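Local structure of rhamnogalacturonan endolyase YesW (Bacillus subtilis, 2Z8S) at residues D510-V515 / T530-E535; T500-A505 / V516-D521; P449-F454 / Q466-R471. The protein cleaves the rhamnogalacturonan backbone of plant cell-wall pectin by endo-type elimination, releasing oligosaccharides, and needs calcium or manganese for activity. All coordinates share one frame; numbering follows the deposited sequence.

Interaction 1 of 3, residues D510-V515 / T530-E535. With CA (calcium ion), chain H.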
loop_
_atom_site.group_PDB
_atom_site.type_symbol
_atom_site.label_atom_id
_atom_site.label_comp_id
_atom_site.label_asym_id
_atom_site.label_seq_id
_atom_site.Cartn_x
_atom_site.Cartn_y
_atom_site.Cartn_z
ATOM N N ASP A 510 -1.144 15.055 -9.711
ATOM C CA ASP A 510 -0.099 15.542 -8.818
ATOM C C ASP A 510 0.040 14.724 -7.536
ATOM O O ASP A 510 -0.600 13.679 -7.382
ATOM C CB ASP A 510 -0.306 17.025 -8.496
ATOM C CG ASP A 510 -1.590 17.295 -7.742
ATOM O OD1 ASP A 510 -2.159 16.375 -7.113
ATOM O OD2 ASP A 510 -2.031 18.455 -7.778
ATOM N N TRP A 511 0.853 15.237 -6.611
ATOM C CA TRP A 511 1.330 14.488 -5.450
ATOM C C TRP A 511 0.254 14.026 -4.460
ATOM O O TRP A 511 0.495 13.087 -3.701
ATOM C CB TRP A 511 2.446 15.258 -4.728
ATOM C CG TRP A 511 1.993 16.556 -4.133
ATOM C CD1 TRP A 511 1.991 17.785 -4.739
ATOM C CD2 TRP A 511 1.462 16.757 -2.817
ATOM N NE1 TRP A 511 1.495 18.733 -3.885
ATOM C CE2 TRP A 511 1.164 18.131 -2.695
ATOM C CE3 TRP A 511 1.225 15.913 -1.725
ATOM C CZ2 TRP A 511 0.622 18.682 -1.517
ATOM C CZ3 TRP A 511 0.689 16.458 -0.557
ATOM C CH2 TRP A 511 0.394 17.827 -0.464
ATOM N N ARG A 512 -0.920 14.656 -4.465
ATOM C CA ARG A 512 -2.028 14.166 -3.640
ATOM C C ARG A 512 -2.387 12.731 -3.992
ATOM O O ARG A 512 -2.120 12.273 -5.107
ATOM C CB ARG A 512 -3.265 15.047 -3.762
ATOM C CG ARG A 512 -3.250 16.216 -2.802
ATOM C CD ARG A 512 -2.233 17.273 -3.224
ATOM N NE ARG A 512 -2.589 17.829 -4.527
ATOM C CZ ARG A 512 -3.540 18.737 -4.716
ATOM N NH1 ARG A 512 -4.241 19.213 -3.689
ATOM N NH2 ARG A 512 -3.787 19.171 -5.940
ATOM N N GLU A 513 -3.005 12.025 -3.050
ATOM C CA GLU A 513 -3.274 10.621 -3.253
ATOM C C GLU A 513 -4.689 10.381 -3.757
ATOM O O GLU A 513 -5.616 11.086 -3.391
ATOM C CB GLU A 513 -3.016 9.856 -1.971
ATOM C CG GLU A 513 -1.745 10.257 -1.276
ATOM C CD GLU A 513 -1.494 9.447 -0.028
ATOM O OE1 GLU A 513 -1.481 10.058 1.062
ATOM O OE2 GLU A 513 -1.318 8.206 -0.129
ATOM N N GLU A 514 -4.840 9.388 -4.620
ATOM C CA GLU A 514 -6.140 8.951 -5.054
ATOM C C GLU A 514 -6.654 7.856 -4.123
ATOM O O GLU A 514 -5.867 7.131 -3.512
ATOM C CB GLU A 514 -6.063 8.440 -6.486
ATOM C CG GLU A 514 -5.959 9.541 -7.515
ATOM C CD GLU A 514 -4.652 10.292 -7.434
ATOM O OE1 GLU A 514 -3.583 9.647 -7.309
ATOM O OE2 GLU A 514 -4.682 11.539 -7.485
ATOM N N VAL A 515 -7.974 7.779 -3.985
ATOM C CA VAL A 515 -8.606 6.680 -3.296
ATOM C C VAL A 515 -9.329 5.874 -4.351
ATOM O O VAL A 515 -9.952 6.442 -5.266
ATOM C CB VAL A 515 -9.682 7.126 -2.289
ATOM C CG1 VAL A 515 -9.743 6.142 -1.132
ATOM C CG2 VAL A 515 -9.414 8.513 -1.792
ATOM N N THR A 530 -8.260 14.115 -6.146
ATOM C CA THR A 530 -8.601 15.409 -5.575
ATOM C C THR A 530 -8.693 16.497 -6.635
ATOM O O THR A 530 -8.009 16.439 -7.663
ATOM C CB THR A 530 -7.558 15.840 -4.549
ATOM O OG1 THR A 530 -8.033 16.981 -3.822
ATOM C CG2 THR A 530 -6.223 16.175 -5.233
ATOM N N THR A 531 -9.535 17.491 -6.385
ATOM C CA THR A 531 -9.646 18.633 -7.282
ATOM C C THR A 531 -9.320 19.914 -6.533
ATOM O O THR A 531 -9.524 21.018 -7.036
ATOM C CB THR A 531 -11.040 18.729 -7.897
ATOM O OG1 THR A 531 -12.024 18.788 -6.849
ATOM C CG2 THR A 531 -11.299 17.519 -8.792
ATOM N N ILE A 532 -8.797 19.744 -5.326
ATOM C CA ILE A 532 -8.375 20.861 -4.512
ATOM C C ILE A 532 -6.982 21.282 -4.971
ATOM O O ILE A 532 -6.041 20.486 -4.909
ATOM C CB ILE A 532 -8.395 20.495 -3.024
ATOM C CG1 ILE A 532 -9.842 20.238 -2.578
ATOM C CG2 ILE A 532 -7.735 21.598 -2.192
ATOM C CD1 ILE A 532 -10.002 19.031 -1.691
ATOM N N PRO A 533 -6.854 22.528 -5.476
ATOM C CA PRO A 533 -5.562 23.000 -5.972
ATOM C C PRO A 533 -4.524 23.149 -4.869
ATOM O O PRO A 533 -4.859 23.378 -3.713
ATOM C CB PRO A 533 -5.894 24.367 -6.581
ATOM C CG PRO A 533 -7.404 24.339 -6.794
ATOM C CD PRO A 533 -7.904 23.551 -5.630
ATOM N N THR A 534 -3.269 22.995 -5.239
ATOM C CA THR A 534 -2.177 23.143 -4.304
ATOM C C THR A 534 -1.106 23.991 -4.964
ATOM O O THR A 534 -0.928 23.927 -6.174
ATOM C CB THR A 534 -1.606 21.772 -3.857
ATOM O OG1 THR A 534 -0.624 21.978 -2.833
ATOM C CG2 THR A 534 -0.978 21.009 -5.027
ATOM N N GLU A 535 -0.418 24.804 -4.169
ATOM C CA GLU A 535 0.687 25.614 -4.670
ATOM C C GLU A 535 1.976 24.821 -4.532
ATOM O O GLU A 535 3.048 25.290 -4.894
ATOM C CB GLU A 535 0.786 26.958 -3.928
ATOM C CG GLU A 535 1.194 26.826 -2.449
ATOM C CD GLU A 535 1.452 28.168 -1.734
ATOM O OE1 GLU A 535 0.909 29.221 -2.180
ATOM O OE2 GLU A 535 2.196 28.155 -0.710
HETATM CA CA CA H . -2.448 12.115 -7.467
HETATM O O HOH W 1 -4.110 14.320 -7.693
HETATM O O HOH W 2 -5.805 12.898 -5.107
#
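The guanidinium of Arg512 is held between two threonine methyls: Thr534 CG2 lies over the centre of one face, 3.4 Å from Arg512 CZ, and Thr530 CG2 covers the opposite face, 3.7 Å from the same CZ. In its plane, the Asp510 carboxylate meets one edge and the carbonyl of Ile532 another. The Trp511 indole carries Arg512 CD over the centre of one ring face, while its NE1 is hydrogen-bonded to His536. The setting is a calcium-binding loop that runs into strand 514-519, consistent with a blade strand of the family's beta-propeller domain. Main-chain oxygens of Leu508, Asp510 and Arg512 and carboxylate oxygens of Asp506 and Glu514 ligate the ion at every second residue, with a water completing the seven ligand atoms.

Bends at chi2 (72°) and chi3 (63°) fold the Arg512 chain back, so that its side-on grip closes on Asp510. The salt bridge from Arg512 NH2 to Asp510 OD2, 2.6 Å, meets the syn side close to the carboxylate plane, whereas NE approaches OD1 from above that plane, at 3.0 Å. End-on, NH1 and NH2 both donate to Ile532 O, NH2 at 2.8 Å. A leucine in place of Arg512 would probably leave the Asp510 carboxylate without its charged mate, strip Ile532 O of both donors and open a gap between the two methyls.

Both threonine hydroxyls are occupied: Thr534 OG1 by Gly460 O, and Thr530 OG1 by Trp458 O and, in an ST turn, by the Ile532 N-H. Asp510 reaches the calcium site by a second path, since the water on the ion donates to Asp510 OD1 at 2.9 Å. Another water links the loops, donating to Glu514 OE2 and accepting from Thr530 N.

Interaction 2 of 3, residues T500-A505 / V516-D521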
loop_
_atom_site.group_PDB
_atom_site.type_symbol
_atom_site.label_atom_id
_atom_site.label_comp_id
_atom_site.label_asym_id
_atom_site.label_seq_id
_atom_site.Cartn_x
_atom_site.Cartn_y
_atom_site.Cartn_z
ATOM N N THR A 500 -11.065 -0.203 5.066
ATOM C CA THR A 500 -9.950 0.249 4.246
ATOM C C THR A 500 -10.463 0.511 2.845
ATOM O O THR A 500 -11.452 -0.109 2.418
ATOM C CB THR A 500 -8.834 -0.806 4.169
ATOM O OG1 THR A 500 -9.375 -2.047 3.684
ATOM C CG2 THR A 500 -8.218 -1.029 5.544
ATOM N N PRO A 501 -9.806 1.434 2.118
ATOM C CA PRO A 501 -10.246 1.643 0.750
ATOM C C PRO A 501 -9.727 0.473 -0.042
ATOM O O PRO A 501 -8.886 -0.265 0.468
ATOM C CB PRO A 501 -9.526 2.926 0.324
ATOM C CG PRO A 501 -8.736 3.374 1.502
ATOM C CD PRO A 501 -8.653 2.271 2.476
ATOM N N THR A 502 -10.237 0.278 -1.253
ATOM C CA THR A 502 -9.662 -0.727 -2.138
ATOM C C THR A 502 -8.183 -0.359 -2.340
ATOM O O THR A 502 -7.301 -1.195 -2.214
ATOM C CB THR A 502 -10.482 -0.883 -3.448
ATOM O OG1 THR A 502 -11.665 -1.650 -3.174
ATOM C CG2 THR A 502 -9.691 -1.599 -4.522
ATOM N N LEU A 503 -7.920 0.912 -2.596
ATOM C CA LEU A 503 -6.565 1.395 -2.616
ATOM C C LEU A 503 -6.526 2.875 -2.336
ATOM O O LEU A 503 -7.430 3.605 -2.710
ATOM C CB LEU A 503 -5.910 1.131 -3.970
ATOM C CG LEU A 503 -4.399 1.393 -4.054
ATOM C CD1 LEU A 503 -3.624 0.279 -3.404
ATOM C CD2 LEU A 503 -3.992 1.537 -5.497
ATOM N N GLN A 504 -5.465 3.302 -1.669
ATOM C CA GLN A 504 -5.112 4.689 -1.591
ATOM C C GLN A 504 -3.720 4.854 -2.170
ATOM O O GLN A 504 -2.783 4.203 -1.722
ATOM C CB GLN A 504 -5.121 5.142 -0.155
ATOM C CG GLN A 504 -4.744 6.580 -0.032
ATOM C CD GLN A 504 -4.590 7.008 1.383
ATOM O OE1 GLN A 504 -3.489 7.345 1.815
ATOM N NE2 GLN A 504 -5.687 6.997 2.134
ATOM N N ALA A 505 -3.584 5.714 -3.174
ATOM C CA ALA A 505 -2.295 5.923 -3.811
ATOM C C ALA A 505 -2.294 7.135 -4.701
ATOM O O ALA A 505 -3.301 7.470 -5.333
ATOM C CB ALA A 505 -1.882 4.696 -4.625
ATOM N N VAL A 516 -9.238 4.555 -4.226
ATOM C CA VAL A 516 -10.021 3.653 -5.037
ATOM C C VAL A 516 -10.943 2.928 -4.085
ATOM O O VAL A 516 -10.479 2.322 -3.128
ATOM C CB VAL A 516 -9.153 2.624 -5.739
ATOM C CG1 VAL A 516 -10.002 1.807 -6.711
ATOM C CG2 VAL A 516 -7.958 3.299 -6.429
ATOM N N TRP A 517 -12.242 3.019 -4.344
ATOM C CA TRP A 517 -13.273 2.397 -3.521
ATOM C C TRP A 517 -14.199 1.674 -4.458
ATOM O O TRP A 517 -14.676 2.272 -5.433
ATOM C CB TRP A 517 -14.126 3.450 -2.822
ATOM C CG TRP A 517 -13.638 3.976 -1.521
ATOM C CD1 TRP A 517 -13.394 3.270 -0.368
ATOM C CD2 TRP A 517 -13.390 5.345 -1.210
ATOM N NE1 TRP A 517 -12.983 4.126 0.633
ATOM C CE2 TRP A 517 -12.973 5.403 0.138
ATOM C CE3 TRP A 517 -13.465 6.529 -1.945
ATOM C CZ2 TRP A 517 -12.636 6.605 0.760
ATOM C CZ3 TRP A 517 -13.132 7.723 -1.322
ATOM C CH2 TRP A 517 -12.726 7.752 0.011
ATOM N N ARG A 518 -14.478 0.407 -4.160
ATOM C CA ARG A 518 -15.499 -0.350 -4.888
ATOM C C ARG A 518 -16.863 0.290 -4.689
ATOM O O ARG A 518 -17.096 0.941 -3.667
ATOM C CB ARG A 518 -15.557 -1.783 -4.379
ATOM C CG ARG A 518 -15.871 -1.909 -2.891
ATOM C CD ARG A 518 -16.419 -3.263 -2.607
ATOM N NE ARG A 518 -16.628 -3.476 -1.183
ATOM C CZ ARG A 518 -17.817 -3.459 -0.585
ATOM N NH1 ARG A 518 -18.934 -3.234 -1.282
ATOM N NH2 ARG A 518 -17.886 -3.674 0.716
ATOM N N THR A 519 -17.755 0.124 -5.666
ATOM C CA THR A 519 -19.151 0.460 -5.451
ATOM C C THR A 519 -19.676 -0.539 -4.426
ATOM O O THR A 519 -19.035 -1.557 -4.168
ATOM C CB THR A 519 -19.989 0.371 -6.731
ATOM O OG1 THR A 519 -19.985 -0.977 -7.205
ATOM C CG2 THR A 519 -19.442 1.292 -7.819
ATOM N N GLU A 520 -20.834 -0.244 -3.839
ATOM C CA GLU A 520 -21.435 -1.126 -2.854
ATOM C C GLU A 520 -21.599 -2.524 -3.432
ATOM O O GLU A 520 -21.256 -3.508 -2.777
ATOM C CB GLU A 520 -22.788 -0.583 -2.401
ATOM C CG GLU A 520 -22.705 0.708 -1.578
ATOM C CD GLU A 520 -24.084 1.318 -1.306
ATOM O OE1 GLU A 520 -24.880 0.691 -0.572
ATOM O OE2 GLU A 520 -24.378 2.422 -1.827
ATOM N N ASP A 521 -22.099 -2.608 -4.665
ATOM C CA ASP A 521 -22.371 -3.887 -5.308
ATOM C C ASP A 521 -21.157 -4.443 -6.060
ATOM O O ASP A 521 -21.288 -5.389 -6.831
ATOM C CB ASP A 521 -23.589 -3.767 -6.242
ATOM C CG ASP A 521 -23.277 -3.019 -7.560
ATOM O OD1 ASP A 521 -22.246 -2.322 -7.675
ATOM O OD2 ASP A 521 -24.082 -3.143 -8.507
HETATM O O HOH W 3 -13.288 0.121 -1.151
#
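Leu503 and Val516 form an antiparallel hydrogen-bonded pair, their CA atoms 4.8 Å apart. Each backbone N donates to the other residue's carbonyl oxygen, Leu503 N to Val516 O measuring 3.0 Å. Just before this bridge the ladder is disturbed, because Thr502 as well as Leu503 faces Val516, which makes a classic beta bulge at the start of strand 503-505.

Apolar contacts lie on and beside that pair. Leu503 CB rests against Val516 CG2 at 3.9 Å, and the methyl Thr502 CG2 reaches Val516 CG1 at 4.1 Å. Although the CB of Trp517 points away, its chi1 of -86° carries the indole back to Pro501, whose CB lies 3.9 Å from Trp517 CD1, oblique to the ring.

Polar links gather round Thr502. A water donates to Thr502 OG1 at 3.1 Å and accepts from Arg518 N at 3.2 Å, bridging the two segments beyond the bulge. The same hydroxyl is hydrogen-bonded to the main-chain O of Asn115, a substrate-binding residue, and to Asn494 OD1; the first of these ties the bulge to strand 109-120 of another sheet.

In the fold, this hairpin lies within an antiparallel sheet: strand 514-519 also pairs with strand 524-528, whose Leu525 packs on Thr502, Val516 and Arg518, while Ala117 and Val119 of strand 109-120 touch Thr502 and Leu503.

Interaction 3 of 3, residues P449-F454 / Q466-R471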
loop_
_atom_site.group_PDB
_atom_site.type_symbol
_atom_site.label_atom_id
_atom_site.label_comp_id
_atom_site.label_asym_id
_atom_site.label_seq_id
_atom_site.Cartn_x
_atom_site.Cartn_y
_atom_site.Cartn_z
ATOM N N PRO A 449 -8.276 12.746 16.140
ATOM C CA PRO A 449 -9.068 12.656 14.909
ATOM C C PRO A 449 -10.084 11.536 15.011
ATOM O O PRO A 449 -9.777 10.494 15.593
ATOM C CB PRO A 449 -8.027 12.317 13.849
ATOM C CG PRO A 449 -6.756 12.831 14.412
ATOM C CD PRO A 449 -6.839 12.580 15.871
ATOM N N SER A 450 -11.276 11.756 14.452
ATOM C CA SER A 450 -12.379 10.786 14.502
ATOM C C SER A 450 -12.058 9.406 13.904
ATOM O O SER A 450 -12.793 8.446 14.127
ATOM C CB SER A 450 -13.633 11.373 13.846
ATOM O OG SER A 450 -13.421 11.623 12.471
ATOM N N SER A 451 -10.971 9.320 13.135
ATOM C CA SER A 451 -10.444 8.043 12.666
ATOM C C SER A 451 -8.996 7.821 13.092
ATOM O O SER A 451 -8.232 8.773 13.300
ATOM C CB SER A 451 -10.554 7.923 11.156
ATOM O OG SER A 451 -9.859 8.969 10.516
ATOM N N THR A 452 -8.648 6.549 13.245
ATOM C CA THR A 452 -7.281 6.131 13.485
ATOM C C THR A 452 -7.052 5.003 12.505
ATOM O O THR A 452 -6.855 3.833 12.877
ATOM C CB THR A 452 -7.071 5.656 14.915
ATOM O OG1 THR A 452 -7.900 6.427 15.790
ATOM C CG2 THR A 452 -5.617 5.835 15.319
ATOM N N ASN A 453 -7.109 5.379 11.233
ATOM C CA ASN A 453 -7.001 4.432 10.143
ATOM C C ASN A 453 -5.902 4.851 9.164
ATOM O O ASN A 453 -4.732 4.557 9.385
ATOM C CB ASN A 453 -8.358 4.299 9.445
ATOM C CG ASN A 453 -8.400 3.155 8.463
ATOM O OD1 ASN A 453 -7.481 2.335 8.394
ATOM N ND2 ASN A 453 -9.473 3.089 7.691
ATOM N N PHE A 454 -6.290 5.547 8.099
ATOM C CA PHE A 454 -5.361 6.036 7.095
ATOM C C PHE A 454 -5.145 7.526 7.229
ATOM O O PHE A 454 -6.017 8.255 7.704
ATOM C CB PHE A 454 -5.921 5.787 5.696
ATOM C CG PHE A 454 -5.556 4.461 5.111
ATOM C CD1 PHE A 454 -5.554 3.305 5.893
ATOM C CD2 PHE A 454 -5.252 4.359 3.760
ATOM C CE1 PHE A 454 -5.231 2.065 5.346
ATOM C CE2 PHE A 454 -4.933 3.137 3.195
ATOM C CZ PHE A 454 -4.924 1.976 3.998
ATOM N N GLN A 466 -7.126 12.601 7.113
ATOM C CA GLN A 466 -7.471 11.259 7.540
ATOM C C GLN A 466 -8.429 10.591 6.559
ATOM O O GLN A 466 -9.288 11.241 5.975
ATOM C CB GLN A 466 -8.068 11.286 8.943
ATOM C CG GLN A 466 -7.090 11.760 10.005
ATOM C CD GLN A 466 -6.963 13.269 10.037
ATOM O OE1 GLN A 466 -7.950 13.992 10.252
ATOM N NE2 GLN A 466 -5.742 13.759 9.831
ATOM N N LEU A 467 -8.247 9.287 6.371
ATOM C CA LEU A 467 -9.160 8.474 5.584
ATOM C C LEU A 467 -9.627 7.302 6.415
ATOM O O LEU A 467 -8.837 6.641 7.111
ATOM C CB LEU A 467 -8.517 7.986 4.280
ATOM C CG LEU A 467 -9.423 7.176 3.343
ATOM C CD1 LEU A 467 -9.095 7.376 1.885
ATOM C CD2 LEU A 467 -9.344 5.721 3.699
ATOM N N ASP A 468 -10.928 7.065 6.330
ATOM C CA ASP A 468 -11.572 5.975 7.015
ATOM C C ASP A 468 -12.910 5.714 6.337
ATOM O O ASP A 468 -13.601 6.646 5.951
ATOM C CB ASP A 468 -11.771 6.350 8.479
ATOM C CG ASP A 468 -11.879 5.146 9.385
ATOM O OD1 ASP A 468 -11.552 4.035 8.938
ATOM O OD2 ASP A 468 -12.300 5.318 10.547
ATOM N N SER A 469 -13.275 4.446 6.188
ATOM C CA SER A 469 -14.518 4.074 5.521
ATOM C C SER A 469 -14.550 4.672 4.115
ATOM O O SER A 469 -13.596 4.515 3.346
ATOM C CB SER A 469 -15.720 4.504 6.369
ATOM O OG SER A 469 -16.922 3.948 5.883
ATOM N N ASN A 470 -15.628 5.359 3.773
ATOM C CA ASN A 470 -15.703 6.053 2.505
ATOM C C ASN A 470 -15.497 7.540 2.745
ATOM O O ASN A 470 -15.986 8.385 1.990
ATOM C CB ASN A 470 -17.038 5.768 1.796
ATOM C CG ASN A 470 -18.262 6.195 2.616
ATOM O OD1 ASN A 470 -18.222 6.268 3.847
ATOM N ND2 ASN A 470 -19.359 6.469 1.923
ATOM N N ARG A 471 -14.758 7.852 3.803
ATOM C CA ARG A 471 -14.577 9.226 4.223
ATOM C C ARG A 471 -13.128 9.656 4.204
ATOM O O ARG A 471 -12.226 8.884 4.533
ATOM C CB ARG A 471 -15.127 9.450 5.633
ATOM C CG ARG A 471 -16.611 9.139 5.814
ATOM C CD ARG A 471 -17.076 9.489 7.222
ATOM N NE ARG A 471 -16.007 9.343 8.220
ATOM C CZ ARG A 471 -15.688 8.205 8.841
ATOM N NH1 ARG A 471 -16.355 7.081 8.568
ATOM N NH2 ARG A 471 -14.691 8.194 9.732
#
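Asn453 and Asp468 find each other through first torsions that both set CG trans to the main-chain nitrogen, chi1 -170° in Asn453 and -156° in Asp468, bringing the two side chains across each other at about a right angle. Asn453 ND2 donates to Asp468 OD1 at 2.6 Å, arriving on the anti side but well out of the carboxylate plane. The two flat groups are turned 73° apart, and the bond is bent, with OD1 tilted out of the amide plane. Asn453 ND2 has a further, weak bond to Ala499 O.

In Ser451 the hydroxyl stands between the backbone N and the carbonyl carbon, which lays OG against Gln466 CB at 3.3 Å and leaves its own CB beside the other carboxylate oxygen, Asp468 OD2, 3.2 Å away. That oxygen also has a long salt bridge to Arg471 NH2, at 3.8 Å, so one carboxylate engages an amide through one oxygen and a guanidinium through the other. Gln466, bent at chi2, brings its CG and amide end up to the ring of Pro449.

Behind these polar groups the backbones pair. Phe454 and Leu467 exchange two hydrogen bonds, Phe454 N to Leu467 O at 2.9 Å and Leu467 N to Phe454 O at 2.8 Å. Their CB atoms pack at 3.7 Å on one face of the sheet. Phe454 O also receives a CA-H contact from Gln466.

Asp468 and Arg471 close a type II' turn with reciprocal backbone bonds, the tight hairpin joining strands 465-468 and 471-476. Strands 454-456, 465-468, 471-476 and 481-487 make a four-stranded antiparallel sheet, as expected of a beta-propeller blade. The loop leading into it borders the active site: Thr452 O is hydrogen-bonded to the substrate-binding Arg415, and the Asn453 side chain lies about 8 Å from a bound galacturonic acid.

In the fold
All three contacts fall within the family 11 C-terminal domain, which belongs to the beta-propeller clan. Interaction 3 comes first and closes before the others open; interactions 1 and 2 interleave along the chain, and both use strand 514-519. They touch through a probable hydrogen bond from Glu514 N to Ala505 O, although their centres are about 17 Å apart. Interaction 3 lies in the adjoining sheet, its centre about 13 Å from that of interaction 2 and about 17 Å from that of interaction 1. Leu467 packs against both Val515 and Pro501, joining the two sheets. A calcium-binding loop and the edge of the substrate site are thus linked by direct contacts, which probably helps to fix their relative positions.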